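Local coordinates for BauA (PDB 6HCP), which is an outer-membrane receptor of Acinetobacter baumannii that takes up iron as ferric preacinetobactin, probably by TonB-dependent transport through its plugged beta-barrel, at residues P647-L652 / Y681-Q686; P605-K610 / A632-Y637; S90-G95 / N103-G108. All coordinates share one frame; numbering follows the deposited sequence.

Interaction 1. Residues P647-L652 / Y681-Q686; sequences PGRTLL and YWAQPQ. With C8E ((hydroxyethyloxy)tri(ethyloxy)octane), chain B.
R649 and Y681 face each other with their CA atoms 7.2 Å apart, too far for the two backbones to pair, and no hydrogen bond joins 647-652 to 681-686; side chains bridge the gap. The R649 side chain lies over one face of the Y681 ring, the two side chains crossing at about a right angle. Its CD sits 4.0 Å from the ring centroid, 16° off the normal, in a CH-pi contact. Further along, NE comes within 3.3 Å of Y681 CD2, and the guanidinium is tilted only 23° from the ring plane, so that it covers the rim on the CD2 side. The chain is bent at chi2 and chi3, which swings CD and then NE over the ring. NH1 of R649 approaches W682 O to 2.9 Å, but at an angle too poor for a hydrogen bond. Its firm partners lie elsewhere: Q636 OE1 takes a hydrogen bond from NH1, and Y92 OH of the plug one from NH2. Strand 645-662 belongs to the transmembrane beta-barrel of this TonB-dependent receptor; R649 leaves it toward the interior, where the plug sits, while 681-686 belongs to the connection between strands 665-674 and 697-705. Two residues on, L651 reaches the far end of the same ring. Its CD1 is 3.6 Å from Y681 OH and 3.8 Å from Y681 CE1. A683 CB adds a looser touch, 4.0 Å from R649 NH1. T650, between the two inward-pointing residues, packs against D183 of the second subunit. G648 N, next to R649, donates an almost straight hydrogen bond of 3.1 Å to O18 of the detergent C8E.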
loop_
_atom_site.group_PDB
_atom_site.type_symbol
_atom_site.label_atom_id
_atom_site.label_comp_id
_atom_site.label_asym_id
_atom_site.label_seq_id
_atom_site.Cartn_x
_atom_site.Cartn_y
_atom_site.Cartn_z
ATOM N N PRO A 647 16.361 15.350 8.679
ATOM C CA PRO A 647 15.810 16.066 7.540
ATOM C C PRO A 647 14.314 16.363 7.734
ATOM O O PRO A 647 13.641 15.732 8.554
ATOM C CB PRO A 647 16.030 15.107 6.351
ATOM C CG PRO A 647 16.203 13.759 6.981
ATOM C CD PRO A 647 16.872 14.013 8.322
ATOM N N GLY A 648 13.798 17.235 6.881
ATOM C CA GLY A 648 12.358 17.390 6.746
ATOM C C GLY A 648 11.702 16.093 6.291
ATOM O O GLY A 648 12.371 15.140 5.892
ATOM N N ARG A 649 10.384 16.022 6.432
ATOM C CA ARG A 649 9.611 14.953 5.812
ATOM C C ARG A 649 8.243 15.503 5.416
ATOM O O ARG A 649 7.786 16.546 5.914
ATOM C CB ARG A 649 9.523 13.716 6.712
ATOM C CG ARG A 649 8.373 13.700 7.705
ATOM C CD ARG A 649 8.561 14.582 8.931
ATOM N NE ARG A 649 9.849 14.386 9.582
ATOM C CZ ARG A 649 10.218 14.966 10.728
ATOM N NH1 ARG A 649 11.475 14.822 11.136
ATOM N NH2 ARG A 649 9.321 15.636 11.461
ATOM N N THR A 650 7.641 14.822 4.448
ATOM C CA THR A 650 6.320 15.163 3.937
ATOM C C THR A 650 5.441 13.935 4.100
ATOM O O THR A 650 5.799 12.864 3.649
ATOM C CB THR A 650 6.395 15.653 2.483
ATOM O OG1 THR A 650 7.078 16.900 2.448
ATOM C CG2 THR A 650 5.031 15.874 1.871
ATOM N N LEU A 651 4.333 14.089 4.822
ATOM C CA LEU A 651 3.415 12.996 5.091
ATOM C C LEU A 651 2.084 13.259 4.378
ATOM O O LEU A 651 1.607 14.389 4.339
ATOM C CB LEU A 651 3.223 12.870 6.608
ATOM C CG LEU A 651 4.518 12.681 7.413
ATOM C CD1 LEU A 651 4.217 12.592 8.902
ATOM C CD2 LEU A 651 5.284 11.442 6.964
ATOM N N LEU A 652 1.470 12.176 3.879
ATOM C CA LEU A 652 0.185 12.222 3.227
ATOM C C LEU A 652 -0.810 11.421 4.054
ATOM O O LEU A 652 -0.487 10.342 4.528
ATOM C CB LEU A 652 0.276 11.612 1.830
ATOM C CG LEU A 652 1.235 12.289 0.855
ATOM C CD1 LEU A 652 1.179 11.569 -0.496
ATOM C CD2 LEU A 652 0.918 13.755 0.690
ATOM N N TYR A 681 10.752 8.171 9.640
ATOM C CA TYR A 681 11.512 9.370 9.973
ATOM C C TYR A 681 11.798 9.425 11.471
ATOM O O TYR A 681 10.998 8.952 12.302
ATOM C CB TYR A 681 10.757 10.626 9.525
ATOM C CG TYR A 681 9.435 10.858 10.207
ATOM C CD1 TYR A 681 8.276 10.261 9.733
ATOM C CD2 TYR A 681 9.329 11.679 11.329
ATOM C CE1 TYR A 681 7.041 10.502 10.316
ATOM C CE2 TYR A 681 8.103 11.907 11.937
ATOM C CZ TYR A 681 6.951 11.343 11.411
ATOM O OH TYR A 681 5.744 11.511 12.023
ATOM N N TRP A 682 12.942 10.037 11.794
ATOM C CA TRP A 682 13.309 10.433 13.157
ATOM C C TRP A 682 12.730 11.822 13.427
ATOM O O TRP A 682 12.846 12.706 12.593
ATOM C CB TRP A 682 14.833 10.510 13.323
ATOM C CG TRP A 682 15.604 9.244 13.129
ATOM C CD1 TRP A 682 16.608 9.036 12.224
ATOM C CD2 TRP A 682 15.617 8.112 14.017
ATOM N NE1 TRP A 682 17.170 7.806 12.431
ATOM C CE2 TRP A 682 16.592 7.220 13.525
ATOM C CE3 TRP A 682 14.830 7.719 15.112
ATOM C CZ2 TRP A 682 16.907 6.035 14.184
ATOM C CZ3 TRP A 682 15.125 6.537 15.749
ATOM C CH2 TRP A 682 16.149 5.707 15.285
ATOM N N ALA A 683 12.310 12.040 14.671
ATOM C CA ALA A 683 12.016 13.397 15.173
ATOM C C ALA A 683 12.275 13.393 16.679
ATOM O O ALA A 683 12.452 12.331 17.273
ATOM C CB ALA A 683 10.595 13.773 14.858
ATOM N N GLN A 684 12.234 14.572 17.309
ATOM C CA GLN A 684 12.710 14.681 18.670
ATOM C C GLN A 684 11.524 14.645 19.615
ATOM O O GLN A 684 10.730 15.583 19.659
ATOM C CB GLN A 684 13.526 15.957 18.904
ATOM C CG GLN A 684 14.096 16.048 20.324
ATOM C CD GLN A 684 15.382 16.838 20.404
ATOM O OE1 GLN A 684 15.393 17.983 20.863
ATOM N NE2 GLN A 684 16.495 16.193 20.046
ATOM N N PRO A 685 11.465 13.644 20.513
ATOM C CA PRO A 685 10.445 13.620 21.565
ATOM C C PRO A 685 10.933 14.392 22.800
ATOM O O PRO A 685 12.083 14.864 22.836
ATOM C CB PRO A 685 10.344 12.118 21.839
ATOM C CG PRO A 685 11.781 11.653 21.721
ATOM C CD PRO A 685 12.394 12.513 20.624
ATOM N N GLN A 686 10.143 14.336 23.866
ATOM C CA GLN A 686 10.597 14.791 25.192
ATOM C C GLN A 686 11.579 13.793 25.808
ATOM O O GLN A 686 11.446 12.574 25.641
ATOM C CB GLN A 686 9.387 14.972 26.098
ATOM C CG GLN A 686 8.555 16.174 25.689
ATOM C CD GLN A 686 7.408 16.428 26.636
ATOM O OE1 GLN A 686 7.527 16.205 27.833
ATOM N NE2 GLN A 686 6.331 17.009 26.120
HETATM C C1 C8E B . 3.608 33.423 5.154
HETATM C C2 C8E B . 4.375 32.571 4.174
HETATM C C3 C8E B . 5.216 31.509 4.877
HETATM C C4 C8E B . 5.916 30.634 3.837
HETATM C C5 C8E B . 6.636 29.443 4.461
HETATM C C6 C8E B . 6.843 28.318 3.449
HETATM C C7 C8E B . 7.276 27.032 4.143
HETATM C C8 C8E B . 7.049 25.774 3.288
HETATM O O9 C8E B . 8.038 24.783 3.544
HETATM C C10 C8E B . 7.603 23.421 3.662
HETATM C C11 C8E B . 8.760 22.485 3.976
HETATM O O12 C8E B . 9.318 21.840 2.829
HETATM C C13 C8E B . 10.736 22.141 2.659
HETATM C C14 C8E B . 11.664 20.923 2.872
HETATM O O15 C8E B . 12.972 21.192 3.468
HETATM C C16 C8E B . 13.641 19.991 3.980
HETATM C C17 C8E B . 14.998 20.201 4.724
HETATM O O18 C8E B . 15.591 18.873 4.906
#

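Interaction 2. Residues P605-K610 / A632-Y637; sequences PKNQAK and AVSKQY. With C8E ((hydroxyethyloxy)tri(ethyloxy)octane), chain B.
Q608 and V633 lie side by side and point the same way, with Q608 CG 3.7 Å from V633 CG1, as befits a non-hydrogen-bonded pair of antiparallel strands. The P605 ring crosses V633 obliquely, its CB 3.9 Å from V633 CB, and lies alongside Q636. A609 and A632, the adjoining hydrogen-bonded pair, put their methyl groups on the opposite face of this barrel hairpin, formed by strands 599-618 and 622-637; A632 N donates to A609 O at 2.8 Å. The regular pairing then stops at S634. Its OG, held between backbone N and carbonyl carbon (chi1 57°), turns toward 605-610 and accepts from N607 N at 2.9 Å, while S634 N donates to N607 O. Beyond it a water takes a bond from K606 N, meets S634 OG at 2.6 Å and donates to K635 O. The amide of Q636 folds back so that NE2 gives a hydrogen bond to S634 O. C8E runs over the A609 side, its O9 3.4 Å from N607 CB. S634 OG thus stands in for a backbone acceptor toward N607 N, S634 N keeps its direct bond to N607 O, and the water serves K606 N and K635 O.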
loop_
_atom_site.group_PDB
_atom_site.type_symbol
_atom_site.label_atom_id
_atom_site.label_comp_id
_atom_site.label_asym_id
_atom_site.label_seq_id
_atom_site.Cartn_x
_atom_site.Cartn_y
_atom_site.Cartn_z
ATOM N N PRO A 605 10.927 22.509 13.333
ATOM C CA PRO A 605 11.301 22.878 11.970
ATOM C C PRO A 605 11.142 24.386 11.778
ATOM O O PRO A 605 10.272 25.000 12.405
ATOM C CB PRO A 605 10.279 22.127 11.105
ATOM C CG PRO A 605 9.064 22.028 11.978
ATOM C CD PRO A 605 9.591 21.890 13.394
ATOM N N LYS A 606 11.903 24.951 10.837
ATOM C CA LYS A 606 11.754 26.366 10.509
ATOM C C LYS A 606 10.605 26.596 9.523
ATOM O O LYS A 606 9.979 27.633 9.560
ATOM C CB LYS A 606 13.056 26.929 9.946
ATOM C CG LYS A 606 14.145 27.038 11.002
ATOM C CD LYS A 606 15.442 27.600 10.470
ATOM C CE LYS A 606 15.469 29.103 10.410
ATOM N NZ LYS A 606 16.874 29.570 10.458
ATOM N N ASN A 607 10.290 25.594 8.709
ATOM C CA ASN A 607 9.235 25.750 7.688
ATOM C C ASN A 607 8.185 24.655 7.893
ATOM O O ASN A 607 8.541 23.498 7.947
ATOM C CB ASN A 607 9.796 25.677 6.265
ATOM C CG ASN A 607 10.924 26.669 6.010
ATOM O OD1 ASN A 607 10.902 27.767 6.528
ATOM N ND2 ASN A 607 11.767 26.389 5.039
ATOM N N GLN A 608 6.904 25.028 7.786
ATOM C CA GLN A 608 5.808 24.061 7.738
ATOM C C GLN A 608 4.797 24.501 6.688
ATOM O O GLN A 608 4.499 25.689 6.542
ATOM C CB GLN A 608 5.077 23.950 9.072
ATOM C CG GLN A 608 5.911 23.418 10.219
ATOM C CD GLN A 608 5.004 22.947 11.336
ATOM O OE1 GLN A 608 3.899 22.490 11.094
ATOM N NE2 GLN A 608 5.343 23.311 12.552
ATOM N N ALA A 609 4.246 23.512 5.989
ATOM C CA ALA A 609 3.127 23.707 5.091
ATOM C C ALA A 609 2.151 22.549 5.288
ATOM O O ALA A 609 2.561 21.376 5.269
ATOM C CB ALA A 609 3.608 23.740 3.665
ATOM N N LYS A 610 0.909 22.891 5.623
ATOM C CA LYS A 610 -0.108 21.902 5.882
ATOM C C LYS A 610 -1.359 22.278 5.092
ATOM O O LYS A 610 -1.745 23.431 5.063
ATOM C CB LYS A 610 -0.417 21.830 7.378
ATOM C CG LYS A 610 0.692 21.241 8.234
ATOM C CD LYS A 610 0.427 21.307 9.730
ATOM C CE LYS A 610 1.553 20.686 10.526
ATOM N NZ LYS A 610 1.360 20.860 11.982
ATOM N N ALA A 632 4.110 18.993 5.343
ATOM C CA ALA A 632 5.483 19.112 4.903
ATOM C C ALA A 632 6.252 20.012 5.867
ATOM O O ALA A 632 5.870 21.165 6.084
ATOM C CB ALA A 632 5.538 19.678 3.502
ATOM N N VAL A 633 7.361 19.495 6.390
ATOM C CA VAL A 633 8.231 20.294 7.252
ATOM C C VAL A 633 9.683 20.164 6.790
ATOM O O VAL A 633 10.065 19.178 6.183
ATOM C CB VAL A 633 8.077 19.919 8.736
ATOM C CG1 VAL A 633 6.623 19.944 9.164
ATOM C CG2 VAL A 633 8.707 18.579 9.070
ATOM N N SER A 634 10.490 21.147 7.207
ATOM C CA SER A 634 11.914 21.197 6.940
ATOM C C SER A 634 12.684 20.554 8.102
ATOM O O SER A 634 12.107 19.978 9.017
ATOM C CB SER A 634 12.353 22.608 6.686
ATOM O OG SER A 634 12.015 23.445 7.775
ATOM N N LYS A 635 14.015 20.619 8.033
ATOM C CA LYS A 635 14.862 19.868 8.944
ATOM C C LYS A 635 14.723 20.391 10.380
ATOM O O LYS A 635 14.336 21.545 10.599
ATOM C CB LYS A 635 16.307 19.954 8.459
ATOM C CG LYS A 635 16.967 21.322 8.542
ATOM C CD LYS A 635 18.463 21.182 8.280
ATOM C CE LYS A 635 19.242 22.459 8.444
ATOM N NZ LYS A 635 20.697 22.179 8.414
ATOM N N GLN A 636 15.123 19.556 11.343
ATOM C CA GLN A 636 15.180 19.959 12.754
ATOM C C GLN A 636 16.549 19.581 13.317
ATOM O O GLN A 636 17.066 18.489 13.070
ATOM C CB GLN A 636 14.079 19.283 13.574
ATOM C CG GLN A 636 12.722 19.221 12.872
ATOM C CD GLN A 636 12.431 17.866 12.275
ATOM O OE1 GLN A 636 12.384 16.879 12.989
ATOM N NE2 GLN A 636 12.282 17.818 10.958
ATOM N N TYR A 637 17.086 20.456 14.168
ATOM C CA TYR A 637 18.286 20.165 14.889
ATOM C C TYR A 637 17.978 19.278 16.080
ATOM O O TYR A 637 16.962 19.448 16.792
ATOM C CB TYR A 637 19.002 21.452 15.309
ATOM C CG TYR A 637 19.660 22.140 14.151
ATOM C CD1 TYR A 637 20.807 21.607 13.582
ATOM C CD2 TYR A 637 19.039 23.189 13.496
ATOM C CE1 TYR A 637 21.377 22.175 12.458
ATOM C CE2 TYR A 637 19.592 23.758 12.360
ATOM C CZ TYR A 637 20.796 23.283 11.878
ATOM O OH TYR A 637 21.332 23.797 10.733
HETATM C C1 C8E B . 3.608 33.423 5.154
HETATM C C2 C8E B . 4.375 32.571 4.174
HETATM C C3 C8E B . 5.216 31.509 4.877
HETATM C C4 C8E B . 5.916 30.634 3.837
HETATM C C5 C8E B . 6.636 29.443 4.461
HETATM C C6 C8E B . 6.843 28.318 3.449
HETATM C C7 C8E B . 7.276 27.032 4.143
HETATM C C8 C8E B . 7.049 25.774 3.288
HETATM O O9 C8E B . 8.038 24.783 3.544
HETATM C C10 C8E B . 7.603 23.421 3.662
HETATM C C11 C8E B . 8.760 22.485 3.976
HETATM O O12 C8E B . 9.318 21.840 2.829
HETATM C C13 C8E B . 10.736 22.141 2.659
HETATM C C14 C8E B . 11.664 20.923 2.872
HETATM O O15 C8E B . 12.972 21.192 3.468
HETATM C C16 C8E B . 13.641 19.991 3.980
HETATM C C17 C8E B . 14.998 20.201 4.724
HETATM O O18 C8E B . 15.591 18.873 4.906
HETATM O O HOH W 1 14.148 23.775 9.300
#

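Interaction 3. Residues S90-G95 / N103-G108; sequences SIYTNG and NYYIRG
I91 and I106 lie side by side at the apolar centre, their CG1 atoms 4.1 Å apart, and the CG2 branch of I91 reaches Y104 CB on the same side. With CG1 beside its backbone N and CG2 beside its carbonyl carbon (chi1 -60°), I91 offers one branch to each neighbour. The other face carries Y92 and Y105, which also point the same way. Y105 CD1 comes to the edge of the Y92 ring, in its plane, 4.0 Å from Y92 CD2, while Y92 O lies at the edge of the Y105 ring. Between the two faces runs the antiparallel pairing, I91 with I106 as the non-hydrogen-bonded pair and Y92 with Y105 as the hydrogen-bonded one, Y105 N reaching Y92 O at 2.8 Å. At one end R107 N donates to S90 O, which also accepts from a water that in turn receives G108 N. At the other end side chains take over. T93 OG1 donates to N103 O at 2.7 Å and accepts from G95 N, closing an ST turn. N103 ND2 donates to N94 OD1 at 2.9 Å, within its own amide plane but from well above the carbonyl plane of N94, the two amides being turned 55° apart; N103 OD1 is held by Q686. Strand 109-110 extends this small plug-domain sheet beyond 105-106. Helix 81-84 packs on the I91 and Y104 face, Y92 and Y105 rest against barrel strand 599-618, and R107 reaches the barrel to form salt bridges with E514 and E564.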
loop_
_atom_site.group_PDB
_atom_site.type_symbol
_atom_site.label_atom_id
_atom_site.label_comp_id
_atom_site.label_asym_id
_atom_site.label_seq_id
_atom_site.Cartn_x
_atom_site.Cartn_y
_atom_site.Cartn_z
ATOM N N SER A 90 1.422 26.344 12.767
ATOM C CA SER A 90 2.104 26.887 13.936
ATOM C C SER A 90 2.178 25.854 15.064
ATOM O O SER A 90 2.645 26.171 16.166
ATOM C CB SER A 90 1.428 28.170 14.391
ATOM O OG SER A 90 1.691 29.205 13.455
ATOM N N ILE A 91 1.688 24.634 14.814
ATOM C CA ILE A 91 1.806 23.582 15.809
ATOM C C ILE A 91 2.682 22.461 15.233
ATOM O O ILE A 91 2.575 22.118 14.062
ATOM C CB ILE A 91 0.406 23.102 16.230
ATOM C CG1 ILE A 91 -0.375 24.289 16.820
ATOM C CG2 ILE A 91 0.506 21.919 17.182
ATOM C CD1 ILE A 91 -1.650 23.953 17.487
ATOM N N TYR A 92 3.603 21.962 16.051
ATOM C CA TYR A 92 4.492 20.894 15.622
ATOM C C TYR A 92 4.447 19.751 16.629
ATOM O O TYR A 92 4.554 19.978 17.838
ATOM C CB TYR A 92 5.933 21.382 15.488
ATOM C CG TYR A 92 6.899 20.290 15.118
ATOM C CD1 TYR A 92 6.865 19.712 13.854
ATOM C CD2 TYR A 92 7.767 19.753 16.060
ATOM C CE1 TYR A 92 7.650 18.611 13.548
ATOM C CE2 TYR A 92 8.559 18.661 15.765
ATOM C CZ TYR A 92 8.536 18.117 14.489
ATOM O OH TYR A 92 9.296 17.024 14.218
ATOM N N THR A 93 4.354 18.523 16.109
ATOM C CA THR A 93 4.537 17.316 16.909
ATOM C C THR A 93 5.606 16.449 16.243
ATOM O O THR A 93 5.708 16.401 15.008
ATOM C CB THR A 93 3.220 16.539 17.114
ATOM O OG1 THR A 93 3.497 15.403 17.939
ATOM C CG2 THR A 93 2.597 16.090 15.813
ATOM N N ASN A 94 6.344 15.692 17.063
ATOM C CA ASN A 94 7.285 14.718 16.586
ATOM C C ASN A 94 6.533 13.504 15.994
ATOM O O ASN A 94 7.127 12.714 15.301
ATOM C CB ASN A 94 8.259 14.278 17.673
ATOM C CG ASN A 94 7.592 13.652 18.867
ATOM O OD1 ASN A 94 6.786 14.308 19.551
ATOM N ND2 ASN A 94 7.863 12.370 19.079
ATOM N N GLY A 95 5.270 13.287 16.390
ATOM C CA GLY A 95 4.377 12.369 15.658
ATOM C C GLY A 95 4.599 10.889 15.948
ATOM O O GLY A 95 4.088 10.045 15.217
ATOM N N ASN A 103 2.901 15.233 22.710
ATOM C CA ASN A 103 4.023 16.162 22.631
ATOM C C ASN A 103 3.804 17.116 21.465
ATOM O O ASN A 103 3.825 16.704 20.307
ATOM C CB ASN A 103 5.359 15.447 22.460
ATOM C CG ASN A 103 6.534 16.413 22.496
ATOM O OD1 ASN A 103 6.561 17.311 23.329
ATOM N ND2 ASN A 103 7.476 16.278 21.577
ATOM N N TYR A 104 3.559 18.392 21.765
ATOM C CA TYR A 104 3.425 19.391 20.714
ATOM C C TYR A 104 3.999 20.747 21.162
ATOM O O TYR A 104 4.158 21.029 22.337
ATOM C CB TYR A 104 1.964 19.553 20.278
ATOM C CG TYR A 104 0.978 19.759 21.396
ATOM C CD1 TYR A 104 0.670 21.024 21.870
ATOM C CD2 TYR A 104 0.299 18.690 21.953
ATOM C CE1 TYR A 104 -0.170 21.206 22.956
ATOM C CE2 TYR A 104 -0.583 18.865 23.009
ATOM C CZ TYR A 104 -0.818 20.123 23.519
ATOM O OH TYR A 104 -1.675 20.280 24.587
ATOM N N TYR A 105 4.432 21.505 20.160
ATOM C CA TYR A 105 4.909 22.856 20.267
ATOM C C TYR A 105 3.894 23.784 19.593
ATOM O O TYR A 105 3.305 23.425 18.566
ATOM C CB TYR A 105 6.261 23.006 19.569
ATOM C CG TYR A 105 7.384 22.195 20.155
ATOM C CD1 TYR A 105 7.507 20.844 19.882
ATOM C CD2 TYR A 105 8.429 22.818 20.815
ATOM C CE1 TYR A 105 8.559 20.098 20.381
ATOM C CE2 TYR A 105 9.450 22.079 21.392
ATOM C CZ TYR A 105 9.550 20.729 21.124
ATOM O OH TYR A 105 10.589 20.027 21.641
ATOM N N ILE A 106 3.751 24.994 20.137
ATOM C CA ILE A 106 2.970 26.060 19.529
ATOM C C ILE A 106 3.887 27.286 19.395
ATOM O O ILE A 106 4.566 27.656 20.356
ATOM C CB ILE A 106 1.705 26.362 20.369
ATOM C CG1 ILE A 106 0.870 25.096 20.615
ATOM C CG2 ILE A 106 0.888 27.451 19.705
ATOM C CD1 ILE A 106 -0.323 25.285 21.517
ATOM N N ARG A 107 3.951 27.858 18.185
ATOM C CA ARG A 107 4.842 28.969 17.870
ATOM C C ARG A 107 6.276 28.639 18.310
ATOM O O ARG A 107 7.044 29.529 18.711
ATOM C CB ARG A 107 4.342 30.261 18.518
ATOM C CG ARG A 107 3.129 30.830 17.801
ATOM C CD ARG A 107 2.796 32.262 18.181
ATOM N NE ARG A 107 1.746 32.769 17.322
ATOM C CZ ARG A 107 1.129 33.934 17.472
ATOM N NH1 ARG A 107 1.286 34.639 18.588
ATOM N NH2 ARG A 107 0.256 34.308 16.553
ATOM N N GLY A 108 6.639 27.359 18.187
ATOM C CA GLY A 108 7.998 26.904 18.365
ATOM C C GLY A 108 8.422 26.749 19.813
ATOM O O GLY A 108 9.608 26.512 20.076
HETATM O O HOH W 2 5.426 25.164 16.708
#

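Interactions 1 and 2 adjoin, their centres 9 Å apart, because the wall strands 622-637 and 645-662 pair directly: R649 O lies 3.0 Å from V633 N. The same C8E molecule runs past both. Interaction 3 belongs to the plug, its centre about 11 Å from those of the other two. It joins interaction 1 through R649 NH2 to Y92 OH (3.1 Å) and Q686 NE2 to N103 OD1 (2.8 Å). Toward interaction 2, Y92 CD1 lies 3.5 Å from P605 CD, and K610 NZ, from the barrel wall, reaches I91 O at 2.7 Å. Together these contacts fasten one side of the plug to the barrel that encloses it.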